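Local coordinates for bifunctional protein PutA (PDB 5UR2), which probably oxidises proline to glutamate in two steps, using a flavin-dependent proline dehydrogenase barrel and an NAD-dependent L-glutamate gamma-semialdehyde dehydrogenase module, at residues Ser151-Gln156 and Phe796-Val801; Gly584-Glu589 and Phe773-Gln778; Gly767-Ala772 and Glu802-Ile807; Gly848-Gly853 and Ala857-Phe862. One frame throughout, in Å; residues are numbered along the deposited sequence.

Contact 1. Residues Ser151-Gln156 and Phe796-Val801; sequences SEKEAQ and FVDRLV
Glu154 and Arg799 make a salt bridge between the two catalytic modules of the protein: Glu154 lies in the first turn of helix 152-173, which follows the first strand of the proline dehydrogenase barrel, and Arg799 on helix 790-806 of the aldehyde dehydrogenase part. The short bond runs from Arg799 NE to Glu154 OE2, 2.6 Å away and met on the syn side of the carboxylate. Arg799 NH2 adds only weak bonds, at 3.3 Å to Glu154 OE1 and equally far from OE2. With the carboxylate and guanidinium planes 57° apart, this is not a flat two-pronged pair. Beyond CG the glutamate runs out extended, whereas Arg799 bends at chi3 (74°) and the two side chains meet at about a right angle.

The same glutamate belongs to a capping box at the start of its helix. Glu154 N donates to Ser151 OG at 3.2 Å, and Ser151 N returns a weak bond to Glu154 OE1. One carboxylate thus serves both the helix end and the domain interface, while Arg799 has a second anionic partner in Asp762. Farther toward the solvent, Lys153 NZ and Asp798 OD2 stand 4.5 Å apart, an attraction beyond salt-bridge range. Little packing backs the charges; the aliphatic part of the arginine touches the carboxylate through one oxygen, Arg799 CD being 3.6 Å from Glu154 OE2.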
loop_
_atom_site.group_PDB
_atom_site.type_symbol
_atom_site.label_atom_id
_atom_site.label_comp_id
_atom_site.label_asym_id
_atom_site.label_seq_id
_atom_site.Cartn_x
_atom_site.Cartn_y
_atom_site.Cartn_z
ATOM N N SER B 151 -33.513 21.117 23.177
ATOM C CA SER B 151 -34.877 20.645 23.338
ATOM C C SER B 151 -35.836 21.824 23.442
ATOM O O SER B 151 -35.437 22.956 23.741
ATOM C CB SER B 151 -35.001 19.770 24.580
ATOM O OG SER B 151 -34.842 20.590 25.725
ATOM N N GLU B 152 -37.127 21.541 23.237
ATOM C CA GLU B 152 -38.120 22.602 23.384
ATOM C C GLU B 152 -38.296 23.028 24.841
ATOM O O GLU B 152 -38.607 24.198 25.101
ATOM C CB GLU B 152 -39.448 22.175 22.771
ATOM C CG GLU B 152 -39.406 22.286 21.249
ATOM C CD GLU B 152 -38.879 23.629 20.769
ATOM O OE1 GLU B 152 -39.609 24.630 20.897
ATOM O OE2 GLU B 152 -37.732 23.691 20.260
ATOM N N LYS B 153 -38.082 22.121 25.803
ATOM C CA LYS B 153 -38.066 22.550 27.199
ATOM C C LYS B 153 -36.985 23.601 27.443
ATOM O O LYS B 153 -37.228 24.619 28.103
ATOM C CB LYS B 153 -37.838 21.367 28.139
ATOM C CG LYS B 153 -37.791 21.818 29.611
ATOM C CD LYS B 153 -37.698 20.675 30.589
ATOM C CE LYS B 153 -37.381 21.218 31.983
ATOM N NZ LYS B 153 -36.804 20.172 32.883
ATOM N N GLU B 154 -35.778 23.367 26.921
ATOM C CA GLU B 154 -34.694 24.332 27.104
ATOM C C GLU B 154 -34.993 25.649 26.389
ATOM O O GLU B 154 -34.723 26.733 26.928
ATOM C CB GLU B 154 -33.378 23.720 26.614
ATOM C CG GLU B 154 -32.804 22.650 27.558
ATOM C CD GLU B 154 -31.856 21.672 26.856
ATOM O OE1 GLU B 154 -31.609 21.832 25.636
ATOM O OE2 GLU B 154 -31.372 20.732 27.525
ATOM N N ALA B 155 -35.575 25.573 25.189
ATOM C CA ALA B 155 -35.973 26.787 24.483
ATOM C C ALA B 155 -36.983 27.575 25.299
ATOM O O ALA B 155 -36.866 28.798 25.439
ATOM C CB ALA B 155 -36.553 26.442 23.111
ATOM N N GLN B 156 -37.966 26.883 25.869
ATOM C CA GLN B 156 -38.993 27.561 26.648
ATOM C C GLN B 156 -38.398 28.201 27.900
ATOM O O GLN B 156 -38.758 29.328 28.257
ATOM C CB GLN B 156 -40.099 26.564 26.994
ATOM C CG GLN B 156 -41.299 27.134 27.739
ATOM C CD GLN B 156 -42.106 28.126 26.905
ATOM O OE1 GLN B 156 -42.770 27.740 25.940
ATOM N NE2 GLN B 156 -42.086 29.400 27.306
ATOM N N PHE B 796 -27.933 13.156 31.599
ATOM C CA PHE B 796 -27.884 12.860 30.175
ATOM C C PHE B 796 -29.227 12.355 29.671
ATOM O O PHE B 796 -29.723 12.811 28.637
ATOM C CB PHE B 796 -26.789 11.835 29.894
ATOM C CG PHE B 796 -26.828 11.297 28.505
ATOM C CD1 PHE B 796 -26.267 12.006 27.463
ATOM C CD2 PHE B 796 -27.427 10.080 28.238
ATOM C CE1 PHE B 796 -26.297 11.513 26.173
ATOM C CE2 PHE B 796 -27.458 9.589 26.955
ATOM C CZ PHE B 796 -26.890 10.310 25.923
ATOM N N VAL B 797 -29.826 11.407 30.391
ATOM C CA VAL B 797 -31.073 10.799 29.943
ATOM C C VAL B 797 -32.204 11.821 29.940
ATOM O O VAL B 797 -33.063 11.809 29.048
ATOM C CB VAL B 797 -31.388 9.562 30.810
ATOM C CG1 VAL B 797 -32.807 9.099 30.616
ATOM C CG2 VAL B 797 -30.443 8.441 30.442
ATOM N N ASP B 798 -32.226 12.733 30.918
ATOM C CA ASP B 798 -33.267 13.762 30.900
ATOM C C ASP B 798 -33.157 14.621 29.638
ATOM O O ASP B 798 -34.152 14.846 28.945
ATOM C CB ASP B 798 -33.201 14.633 32.159
ATOM C CG ASP B 798 -34.214 15.799 32.136
ATOM O OD1 ASP B 798 -35.431 15.545 32.291
ATOM O OD2 ASP B 798 -33.798 16.972 31.964
ATOM N N ARG B 799 -31.946 15.073 29.293
ATOM C CA ARG B 799 -31.801 15.893 28.087
ATOM C C ARG B 799 -32.047 15.080 26.818
ATOM O O ARG B 799 -32.610 15.600 25.847
ATOM C CB ARG B 799 -30.422 16.533 28.043
ATOM C CG ARG B 799 -30.184 17.578 29.116
ATOM C CD ARG B 799 -28.938 18.384 28.764
ATOM N NE ARG B 799 -29.156 19.325 27.663
ATOM C CZ ARG B 799 -28.176 19.972 27.034
ATOM N NH1 ARG B 799 -26.911 19.761 27.385
ATOM N NH2 ARG B 799 -28.452 20.825 26.054
ATOM N N LEU B 800 -31.636 13.803 26.813
ATOM C CA LEU B 800 -31.883 12.931 25.667
ATOM C C LEU B 800 -33.375 12.784 25.403
ATOM O O LEU B 800 -33.830 12.896 24.258
ATOM C CB LEU B 800 -31.258 11.551 25.906
ATOM C CG LEU B 800 -31.402 10.568 24.734
ATOM C CD1 LEU B 800 -30.473 10.939 23.572
ATOM C CD2 LEU B 800 -31.212 9.089 25.160
ATOM N N VAL B 801 -34.145 12.507 26.460
ATOM C CA VAL B 801 -35.589 12.332 26.333
ATOM C C VAL B 801 -36.248 13.631 25.877
ATOM O O VAL B 801 -37.094 13.638 24.975
ATOM C CB VAL B 801 -36.180 11.830 27.664
ATOM C CG1 VAL B 801 -37.714 11.932 27.663
ATOM C CG2 VAL B 801 -35.738 10.395 27.917
#

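Contact 2. Residues Gly584-Glu589 and Phe773-Gln778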
loop_
_atom_site.group_PDB
_atom_site.type_symbol
_atom_site.label_atom_id
_atom_site.label_comp_id
_atom_site.label_asym_id
_atom_site.label_seq_id
_atom_site.Cartn_x
_atom_site.Cartn_y
_atom_site.Cartn_z
ATOM N N GLY B 584 -37.898 6.804 1.173
ATOM C CA GLY B 584 -38.207 7.567 2.374
ATOM C C GLY B 584 -37.016 8.294 2.969
ATOM O O GLY B 584 -37.041 8.663 4.147
ATOM N N LYS B 585 -35.975 8.531 2.186
ATOM C CA LYS B 585 -34.800 9.219 2.705
ATOM C C LYS B 585 -35.087 10.716 2.816
ATOM O O LYS B 585 -35.467 11.336 1.815
ATOM C CB LYS B 585 -33.612 8.941 1.788
ATOM C CG LYS B 585 -33.169 7.470 1.869
ATOM C CD LYS B 585 -31.716 7.223 1.454
ATOM C CE LYS B 585 -30.719 7.590 2.519
ATOM N NZ LYS B 585 -29.346 7.169 2.128
ATOM N N PRO B 586 -34.937 11.326 3.998
ATOM C CA PRO B 586 -35.087 12.787 4.108
ATOM C C PRO B 586 -34.097 13.510 3.206
ATOM O O PRO B 586 -33.050 12.965 2.840
ATOM C CB PRO B 586 -34.790 13.067 5.586
ATOM C CG PRO B 586 -35.082 11.758 6.287
ATOM C CD PRO B 586 -34.702 10.685 5.305
ATOM N N TRP B 587 -34.442 14.759 2.853
ATOM C CA TRP B 587 -33.664 15.554 1.896
ATOM C C TRP B 587 -32.149 15.463 2.097
ATOM O O TRP B 587 -31.403 15.154 1.160
ATOM C CB TRP B 587 -34.068 17.037 1.947
ATOM C CG TRP B 587 -35.423 17.415 1.395
ATOM C CD1 TRP B 587 -36.519 16.611 1.251
ATOM C CD2 TRP B 587 -35.811 18.713 0.920
ATOM N NE1 TRP B 587 -37.561 17.334 0.715
ATOM C CE2 TRP B 587 -37.150 18.626 0.508
ATOM C CE3 TRP B 587 -35.147 19.939 0.801
ATOM C CZ2 TRP B 587 -37.844 19.719 -0.017
ATOM C CZ3 TRP B 587 -35.843 21.025 0.296
ATOM C CH2 TRP B 587 -37.171 20.906 -0.114
ATOM N N ALA B 588 -31.677 15.790 3.301
ATOM C CA ALA B 588 -30.236 15.856 3.545
ATOM C C ALA B 588 -29.604 14.467 3.546
ATOM O O ALA B 588 -28.444 14.317 3.145
ATOM C CB ALA B 588 -29.953 16.581 4.865
ATOM N N GLU B 589 -30.342 13.450 4.003
ATOM C CA GLU B 589 -29.857 12.071 3.926
ATOM C C GLU B 589 -29.681 11.619 2.479
ATOM O O GLU B 589 -28.647 11.055 2.115
ATOM C CB GLU B 589 -30.823 11.151 4.667
ATOM C CG GLU B 589 -30.939 11.526 6.117
ATOM C CD GLU B 589 -29.674 11.175 6.855
ATOM O OE1 GLU B 589 -29.334 9.969 6.913
ATOM O OE2 GLU B 589 -28.978 12.113 7.294
ATOM N N PHE B 773 -31.417 8.155 15.506
ATOM C CA PHE B 773 -32.666 8.381 14.799
ATOM C C PHE B 773 -32.488 8.902 13.372
ATOM O O PHE B 773 -33.464 8.938 12.618
ATOM C CB PHE B 773 -33.566 9.337 15.612
ATOM C CG PHE B 773 -33.952 8.795 16.980
ATOM C CD1 PHE B 773 -34.479 7.511 17.115
ATOM C CD2 PHE B 773 -33.769 9.559 18.132
ATOM C CE1 PHE B 773 -34.834 7.003 18.368
ATOM C CE2 PHE B 773 -34.119 9.049 19.396
ATOM C CZ PHE B 773 -34.659 7.774 19.508
ATOM N N GLY B 774 -31.277 9.268 12.963
ATOM C CA GLY B 774 -31.016 9.556 11.561
ATOM C C GLY B 774 -31.418 8.402 10.655
ATOM O O GLY B 774 -31.071 7.252 10.937
ATOM N N PHE B 775 -32.161 8.709 9.579
ATOM C CA PHE B 775 -32.847 7.763 8.693
ATOM C C PHE B 775 -33.575 6.698 9.511
ATOM O O PHE B 775 -33.607 5.515 9.146
ATOM C CB PHE B 775 -31.890 7.138 7.667
ATOM C CG PHE B 775 -32.602 6.454 6.525
ATOM C CD1 PHE B 775 -33.816 6.947 6.050
ATOM C CD2 PHE B 775 -32.067 5.310 5.930
ATOM C CE1 PHE B 775 -34.507 6.305 4.997
ATOM C CE2 PHE B 775 -32.739 4.660 4.888
ATOM C CZ PHE B 775 -33.961 5.159 4.418
ATOM N N SER B 776 -34.160 7.132 10.630
ATOM C CA SER B 776 -34.977 6.278 11.483
ATOM C C SER B 776 -34.203 5.040 11.923
ATOM O O SER B 776 -34.754 3.947 12.022
ATOM C CB SER B 776 -36.282 5.898 10.785
ATOM O OG SER B 776 -36.982 7.067 10.377
ATOM N N GLY B 777 -32.901 5.214 12.146
ATOM C CA GLY B 777 -32.075 4.142 12.644
ATOM C C GLY B 777 -31.790 3.050 11.640
ATOM O O GLY B 777 -31.214 2.026 12.017
ATOM N N GLN B 778 -32.143 3.246 10.370
ATOM C CA GLN B 778 -31.969 2.211 9.348
ATOM C C GLN B 778 -30.574 2.286 8.715
ATOM O O GLN B 778 -30.409 2.458 7.506
ATOM C CB GLN B 778 -33.060 2.331 8.285
ATOM C CG GLN B 778 -34.518 2.277 8.828
ATOM C CD GLN B 778 -35.566 2.388 7.712
ATOM O OE1 GLN B 778 -36.247 1.409 7.388
ATOM N NE2 GLN B 778 -35.679 3.577 7.109
#
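Phe775 presses its ring against Lys585, and about half of the surface buried here belongs to that phenylalanine. The tight part is the far end of the ring, where Lys585 CG comes within 3.5 Å of Phe775 CZ. The lysine then bends at chi3 (78°), which carries its CE over the centre of one face, 4.3 Å from the ring centroid, in a CH-pi contact. The opposite face is met nearer its rim by the amide nitrogen of Gln778, and Gly584 O lies at the edge, in plane, 3.6 Å from Phe775 CE1.

Phe775, Ser776 and Gly777 all have positive phi and form a tight left-handed turn, closed by a backbone bond of 3.0 Å from Gln778 N to Phe775 O. The turn lies in the loop between helix 761-773 and strand 783-789 of the aldehyde dehydrogenase fold, shortly before Cys780, the predicted nucleophile, whose side chain is about 10 Å from that of Phe775.

On its other flank the contact is looser. Pro586 CD approaches Phe775 CD1 obliquely at 3.9 Å, and Glu589 OE1 is equally far from Phe775 CB. The charges here are directed to other partners: Glu589 binds Tyr770 and Lys779, while the ammonium of Lys585 is held by Asp593 and the carbonyl of Asn642. Its cation-pi attraction to Phe775 is weak at best, with NZ 5.3 Å from the ring centroid.

Contact 3. Residues Gly767-Ala772 and Glu802-Ile807; sequences GVIYSA and ETAKSI
Ile769 and Ala804 bring two helices of the aldehyde dehydrogenase fold together, their CA atoms 7.0 Å apart, with no hydrogen bond crossing between segments 767-772 and 802-807. On the first helix, Ile769 does all the touching, and its two branches divide the work. The longer branch leaves CB anti to the carbonyl carbon; this chi1 (-72°) puts CG1 3.9 Å from Thr803 CG2, and the further turn at chi2 brings CD1 to 4.0 Å from Ala804 CB. The shorter branch, CG2, faces Ile807, at a more distant 4.4 Å from Ile807 CG2.

Thr803 is turned to suit both its surroundings: the methyl is offered to the isoleucine, while OG1 bonds to Arg799 O one turn earlier in its own helix. A comparable bond is found behind the contact, where Ser771 OG reaches Gly767 O at 2.8 Å. That carbonyl also accepts from Ser771 N, the two donors coming from opposite faces of its plane.

Helix 761-773 is the connection in a beta-alpha-beta crossover from strand 751-755 to the parallel strand 783-789, against which Val768 and Ser771 rest. Helix 790-806 follows that second strand directly; its Ala804 and Lys805 lean on Phe846 of strand 843-847, and Ile769 projects from the crossover helix onto this next helix of the chain.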
loop_
_atom_site.group_PDB
_atom_site.type_symbol
_atom_site.label_atom_id
_atom_site.label_comp_id
_atom_site.label_asym_id
_atom_site.label_seq_id
_atom_site.Cartn_x
_atom_site.Cartn_y
_atom_site.Cartn_z
ATOM N N GLY B 767 -25.046 14.178 19.263
ATOM C CA GLY B 767 -24.462 13.057 18.539
ATOM C C GLY B 767 -25.279 11.777 18.658
ATOM O O GLY B 767 -25.476 11.062 17.671
ATOM N N VAL B 768 -25.790 11.482 19.858
ATOM C CA VAL B 768 -26.551 10.247 20.039
ATOM C C VAL B 768 -27.905 10.317 19.320
ATOM O O VAL B 768 -28.336 9.346 18.674
ATOM C CB VAL B 768 -26.689 9.936 21.538
ATOM C CG1 VAL B 768 -27.731 8.886 21.767
ATOM C CG2 VAL B 768 -25.354 9.474 22.094
ATOM N N ILE B 769 -28.595 11.458 19.408
ATOM C CA ILE B 769 -29.881 11.603 18.718
ATOM C C ILE B 769 -29.715 11.341 17.226
ATOM O O ILE B 769 -30.435 10.522 16.638
ATOM C CB ILE B 769 -30.500 12.993 18.977
ATOM C CG1 ILE B 769 -31.001 13.094 20.407
ATOM C CG2 ILE B 769 -31.694 13.240 18.063
ATOM C CD1 ILE B 769 -32.225 12.233 20.649
ATOM N N TYR B 770 -28.746 12.004 16.594
ATOM C CA TYR B 770 -28.598 11.812 15.157
ATOM C C TYR B 770 -28.106 10.410 14.836
ATOM O O TYR B 770 -28.573 9.796 13.867
ATOM C CB TYR B 770 -27.676 12.867 14.530
ATOM C CG TYR B 770 -27.494 12.577 13.058
ATOM C CD1 TYR B 770 -28.568 12.670 12.194
ATOM C CD2 TYR B 770 -26.262 12.139 12.538
ATOM C CE1 TYR B 770 -28.438 12.375 10.846
ATOM C CE2 TYR B 770 -26.119 11.852 11.187
ATOM C CZ TYR B 770 -27.226 11.964 10.345
ATOM O OH TYR B 770 -27.143 11.674 8.997
ATOM N N SER B 771 -27.188 9.870 15.644
ATOM C CA SER B 771 -26.702 8.505 15.404
ATOM C C SER B 771 -27.809 7.460 15.562
ATOM O O SER B 771 -27.794 6.419 14.881
ATOM C CB SER B 771 -25.532 8.183 16.344
ATOM O OG SER B 771 -24.395 9.007 16.106
ATOM N N ALA B 772 -28.761 7.703 16.469
ATOM C CA ALA B 772 -29.826 6.754 16.758
ATOM C C ALA B 772 -31.036 6.917 15.847
ATOM O O ALA B 772 -31.643 5.916 15.456
ATOM C CB ALA B 772 -30.277 6.890 18.213
ATOM N N GLU B 802 -35.880 14.752 26.501
ATOM C CA GLU B 802 -36.467 16.024 26.096
ATOM C C GLU B 802 -36.102 16.375 24.661
ATOM O O GLU B 802 -36.932 16.914 23.925
ATOM C CB GLU B 802 -36.032 17.136 27.048
ATOM C CG GLU B 802 -36.643 17.002 28.431
ATOM C CD GLU B 802 -38.167 16.989 28.406
ATOM O OE1 GLU B 802 -38.768 17.776 27.643
ATOM O OE2 GLU B 802 -38.765 16.154 29.123
ATOM N N THR B 803 -34.872 16.060 24.232
ATOM C CA THR B 803 -34.496 16.355 22.852
ATOM C C THR B 803 -35.232 15.430 21.892
ATOM O O THR B 803 -35.707 15.867 20.835
ATOM C CB THR B 803 -32.978 16.229 22.660
ATOM O OG1 THR B 803 -32.295 17.142 23.515
ATOM C CG2 THR B 803 -32.589 16.558 21.228
ATOM N N ALA B 804 -35.346 14.148 22.250
ATOM C CA ALA B 804 -36.088 13.215 21.408
ATOM C C ALA B 804 -37.555 13.629 21.276
ATOM O O ALA B 804 -38.148 13.471 20.203
ATOM C CB ALA B 804 -35.962 11.797 21.962
ATOM N N LYS B 805 -38.149 14.197 22.340
ATOM C CA LYS B 805 -39.519 14.711 22.242
ATOM C C LYS B 805 -39.659 15.812 21.199
ATOM O O LYS B 805 -40.775 16.077 20.740
ATOM C CB LYS B 805 -40.019 15.282 23.578
ATOM C CG LYS B 805 -40.426 14.278 24.640
ATOM C CD LYS B 805 -40.930 15.019 25.877
ATOM C CE LYS B 805 -41.217 14.072 27.034
ATOM N NZ LYS B 805 -41.431 14.829 28.295
ATOM N N SER B 806 -38.569 16.495 20.853
ATOM C CA SER B 806 -38.668 17.675 20.011
ATOM C C SER B 806 -38.512 17.391 18.521
ATOM O O SER B 806 -38.846 18.263 17.716
ATOM C CB SER B 806 -37.625 18.710 20.444
ATOM O OG SER B 806 -37.774 19.010 21.823
ATOM N N ILE B 807 -38.001 16.224 18.119
ATOM C CA ILE B 807 -37.733 16.025 16.696
ATOM C C ILE B 807 -39.017 15.617 15.987
ATOM O O ILE B 807 -39.888 14.953 16.555
ATOM C CB ILE B 807 -36.601 15.008 16.446
ATOM C CG1 ILE B 807 -36.989 13.622 16.931
ATOM C CG2 ILE B 807 -35.315 15.486 17.126
ATOM C CD1 ILE B 807 -35.950 12.582 16.592
#

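Contact 4. Residues Gly848-Gly853 and Ala857-Phe862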
loop_
_atom_site.group_PDB
_atom_site.type_symbol
_atom_site.label_atom_id
_atom_site.label_comp_id
_atom_site.label_asym_id
_atom_site.label_seq_id
_atom_site.Cartn_x
_atom_site.Cartn_y
_atom_site.Cartn_z
ATOM N N GLY B 848 -42.347 8.502 20.627
ATOM C CA GLY B 848 -42.831 9.671 19.922
ATOM C C GLY B 848 -44.162 9.446 19.220
ATOM O O GLY B 848 -44.625 8.321 19.054
ATOM N N SER B 849 -44.776 10.555 18.819
ATOM C CA SER B 849 -46.016 10.545 18.064
ATOM C C SER B 849 -45.715 10.587 16.579
ATOM O O SER B 849 -44.750 11.212 16.149
ATOM C CB SER B 849 -46.879 11.746 18.450
ATOM O OG SER B 849 -47.165 11.709 19.834
ATOM N N VAL B 850 -46.547 9.914 15.788
ATOM C CA VAL B 850 -46.244 9.754 14.362
ATOM C C VAL B 850 -47.506 9.942 13.549
ATOM O O VAL B 850 -48.614 9.572 13.964
ATOM C CB VAL B 850 -45.646 8.366 14.053
ATOM C CG1 VAL B 850 -44.278 8.211 14.698
ATOM C CG2 VAL B 850 -46.622 7.272 14.506
ATOM N N PRO B 851 -47.349 10.459 12.334
ATOM C CA PRO B 851 -48.484 10.581 11.417
ATOM C C PRO B 851 -48.868 9.226 10.834
ATOM O O PRO B 851 -48.171 8.221 10.993
ATOM C CB PRO B 851 -47.949 11.526 10.341
ATOM C CG PRO B 851 -46.493 11.242 10.324
ATOM C CD PRO B 851 -46.105 10.978 11.742
ATOM N N GLY B 852 -50.015 9.211 10.154
ATOM C CA GLY B 852 -50.480 8.042 9.443
ATOM C C GLY B 852 -50.144 8.078 7.960
ATOM O O GLY B 852 -49.435 8.953 7.461
ATOM N N GLY B 853 -50.662 7.084 7.243
ATOM C CA GLY B 853 -50.537 7.047 5.805
ATOM C C GLY B 853 -49.294 6.360 5.285
ATOM O O GLY B 853 -49.189 6.159 4.067
ATOM N N ALA B 857 -42.678 4.343 11.943
ATOM C CA ALA B 857 -42.413 3.751 13.252
ATOM C C ALA B 857 -41.920 4.838 14.217
ATOM O O ALA B 857 -41.188 5.740 13.808
ATOM C CB ALA B 857 -41.383 2.613 13.145
ATOM N N PRO B 858 -42.325 4.799 15.485
ATOM C CA PRO B 858 -42.008 5.898 16.403
ATOM C C PRO B 858 -40.599 5.786 16.952
ATOM O O PRO B 858 -40.116 4.682 17.235
ATOM C CB PRO B 858 -43.038 5.720 17.525
ATOM C CG PRO B 858 -43.261 4.226 17.562
ATOM C CD PRO B 858 -43.154 3.759 16.123
ATOM N N PRO B 859 -39.917 6.910 17.160
ATOM C CA PRO B 859 -38.648 6.861 17.892
ATOM C C PRO B 859 -38.929 6.489 19.342
ATOM O O PRO B 859 -39.769 7.107 20.000
ATOM C CB PRO B 859 -38.106 8.288 17.764
ATOM C CG PRO B 859 -39.357 9.134 17.656
ATOM C CD PRO B 859 -40.352 8.291 16.884
ATOM N N THR B 860 -38.224 5.465 19.831
ATOM C CA THR B 860 -38.529 4.827 21.108
ATOM C C THR B 860 -37.248 4.613 21.902
ATOM O O THR B 860 -36.269 4.090 21.360
ATOM C CB THR B 860 -39.233 3.483 20.876
ATOM O OG1 THR B 860 -40.352 3.676 20.000
ATOM C CG2 THR B 860 -39.707 2.878 22.191
ATOM N N ILE B 861 -37.266 4.968 23.192
ATOM C CA ILE B 861 -36.101 4.839 24.066
ATOM C C ILE B 861 -36.483 4.024 25.300
ATOM O O ILE B 861 -37.429 4.380 26.013
ATOM C CB ILE B 861 -35.554 6.210 24.505
ATOM C CG1 ILE B 861 -35.279 7.116 23.310
ATOM C CG2 ILE B 861 -34.267 6.031 25.276
ATOM C CD1 ILE B 861 -34.803 8.493 23.722
ATOM N N PHE B 862 -35.741 2.945 25.563
ATOM C CA PHE B 862 -35.897 2.155 26.782
ATOM C C PHE B 862 -34.739 2.416 27.732
ATOM O O PHE B 862 -33.594 2.605 27.307
ATOM C CB PHE B 862 -35.977 0.654 26.481
ATOM C CG PHE B 862 -37.156 0.296 25.657
ATOM C CD1 PHE B 862 -38.371 0.037 26.265
ATOM C CD2 PHE B 862 -37.067 0.277 24.269
ATOM C CE1 PHE B 862 -39.482 -0.254 25.508
ATOM C CE2 PHE B 862 -38.164 -0.013 23.504
ATOM C CZ PHE B 862 -39.381 -0.279 24.123
#
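Gly848, Val850 and the successive prolines Pro858 and Pro859 bring together the two ends of a beta-hairpin loop that joins strand 843-847 to its antiparallel partner, strand 860-863. Gly848, the residue with the most surface buried here, comes straight after the first strand. Its N donates to Pro859 O over 3.0 Å, in the plane of the carbonyl and with an N-H...O angle of 157°, so the hairpin pairing reaches one step beyond the regular strands. Prolines have no N-H, so neither Pro858 nor Pro859 can return a backbone bond to the glycine. Contact is made by carbon instead: Gly848 O lies 3.4 Å from Pro858 CB, and Gly848 CA, with no side chain in the way, comes up to the CG-CD side of the Pro859 ring, 4.2 Å from Pro859 CG.

Two residues on, Val850 points back to the same prolines. With chi1 at -66° its CG1 stands beside the backbone N and takes on the whole contact, 3.7 Å from Pro858 CA and 4.0 Å from Pro858 CB. Pro859 CD is a more distant neighbour of that methyl. Val850 also touches Phe856 within the loop, and Pro859 turns inward onto Phe773 of helix 761-773, so the hairpin end is tied to the helical layer beneath it. Where the second strand begins, Thr860 OG1 donates to Pro858 O at 3.0 Å, approaching from well above the carbonyl plane, 61° out of it.

Chemistry follows depth in this set. Contact 1, at the surface between two catalytic modules, relies on charge; contacts 2 and 3, buried in the aldehyde dehydrogenase part, rely on a ring and on methyl groups; contact 4, partly buried, combines one backbone bond with proline packing. Contacts 1 and 3 share helix 790-806 and meet where Leu800 CD1 lies 3.6 Å from Ile769 CD1. Contact 3 uses helix 761-773 and contact 2 the loop that leaves it; Phe773, at the junction, packs on Ile807 of contact 3 and on Pro859 and Ile861 of contact 4. Ile861 in turn touches Leu800 and Ala804, so an apolar core connects all four contacts.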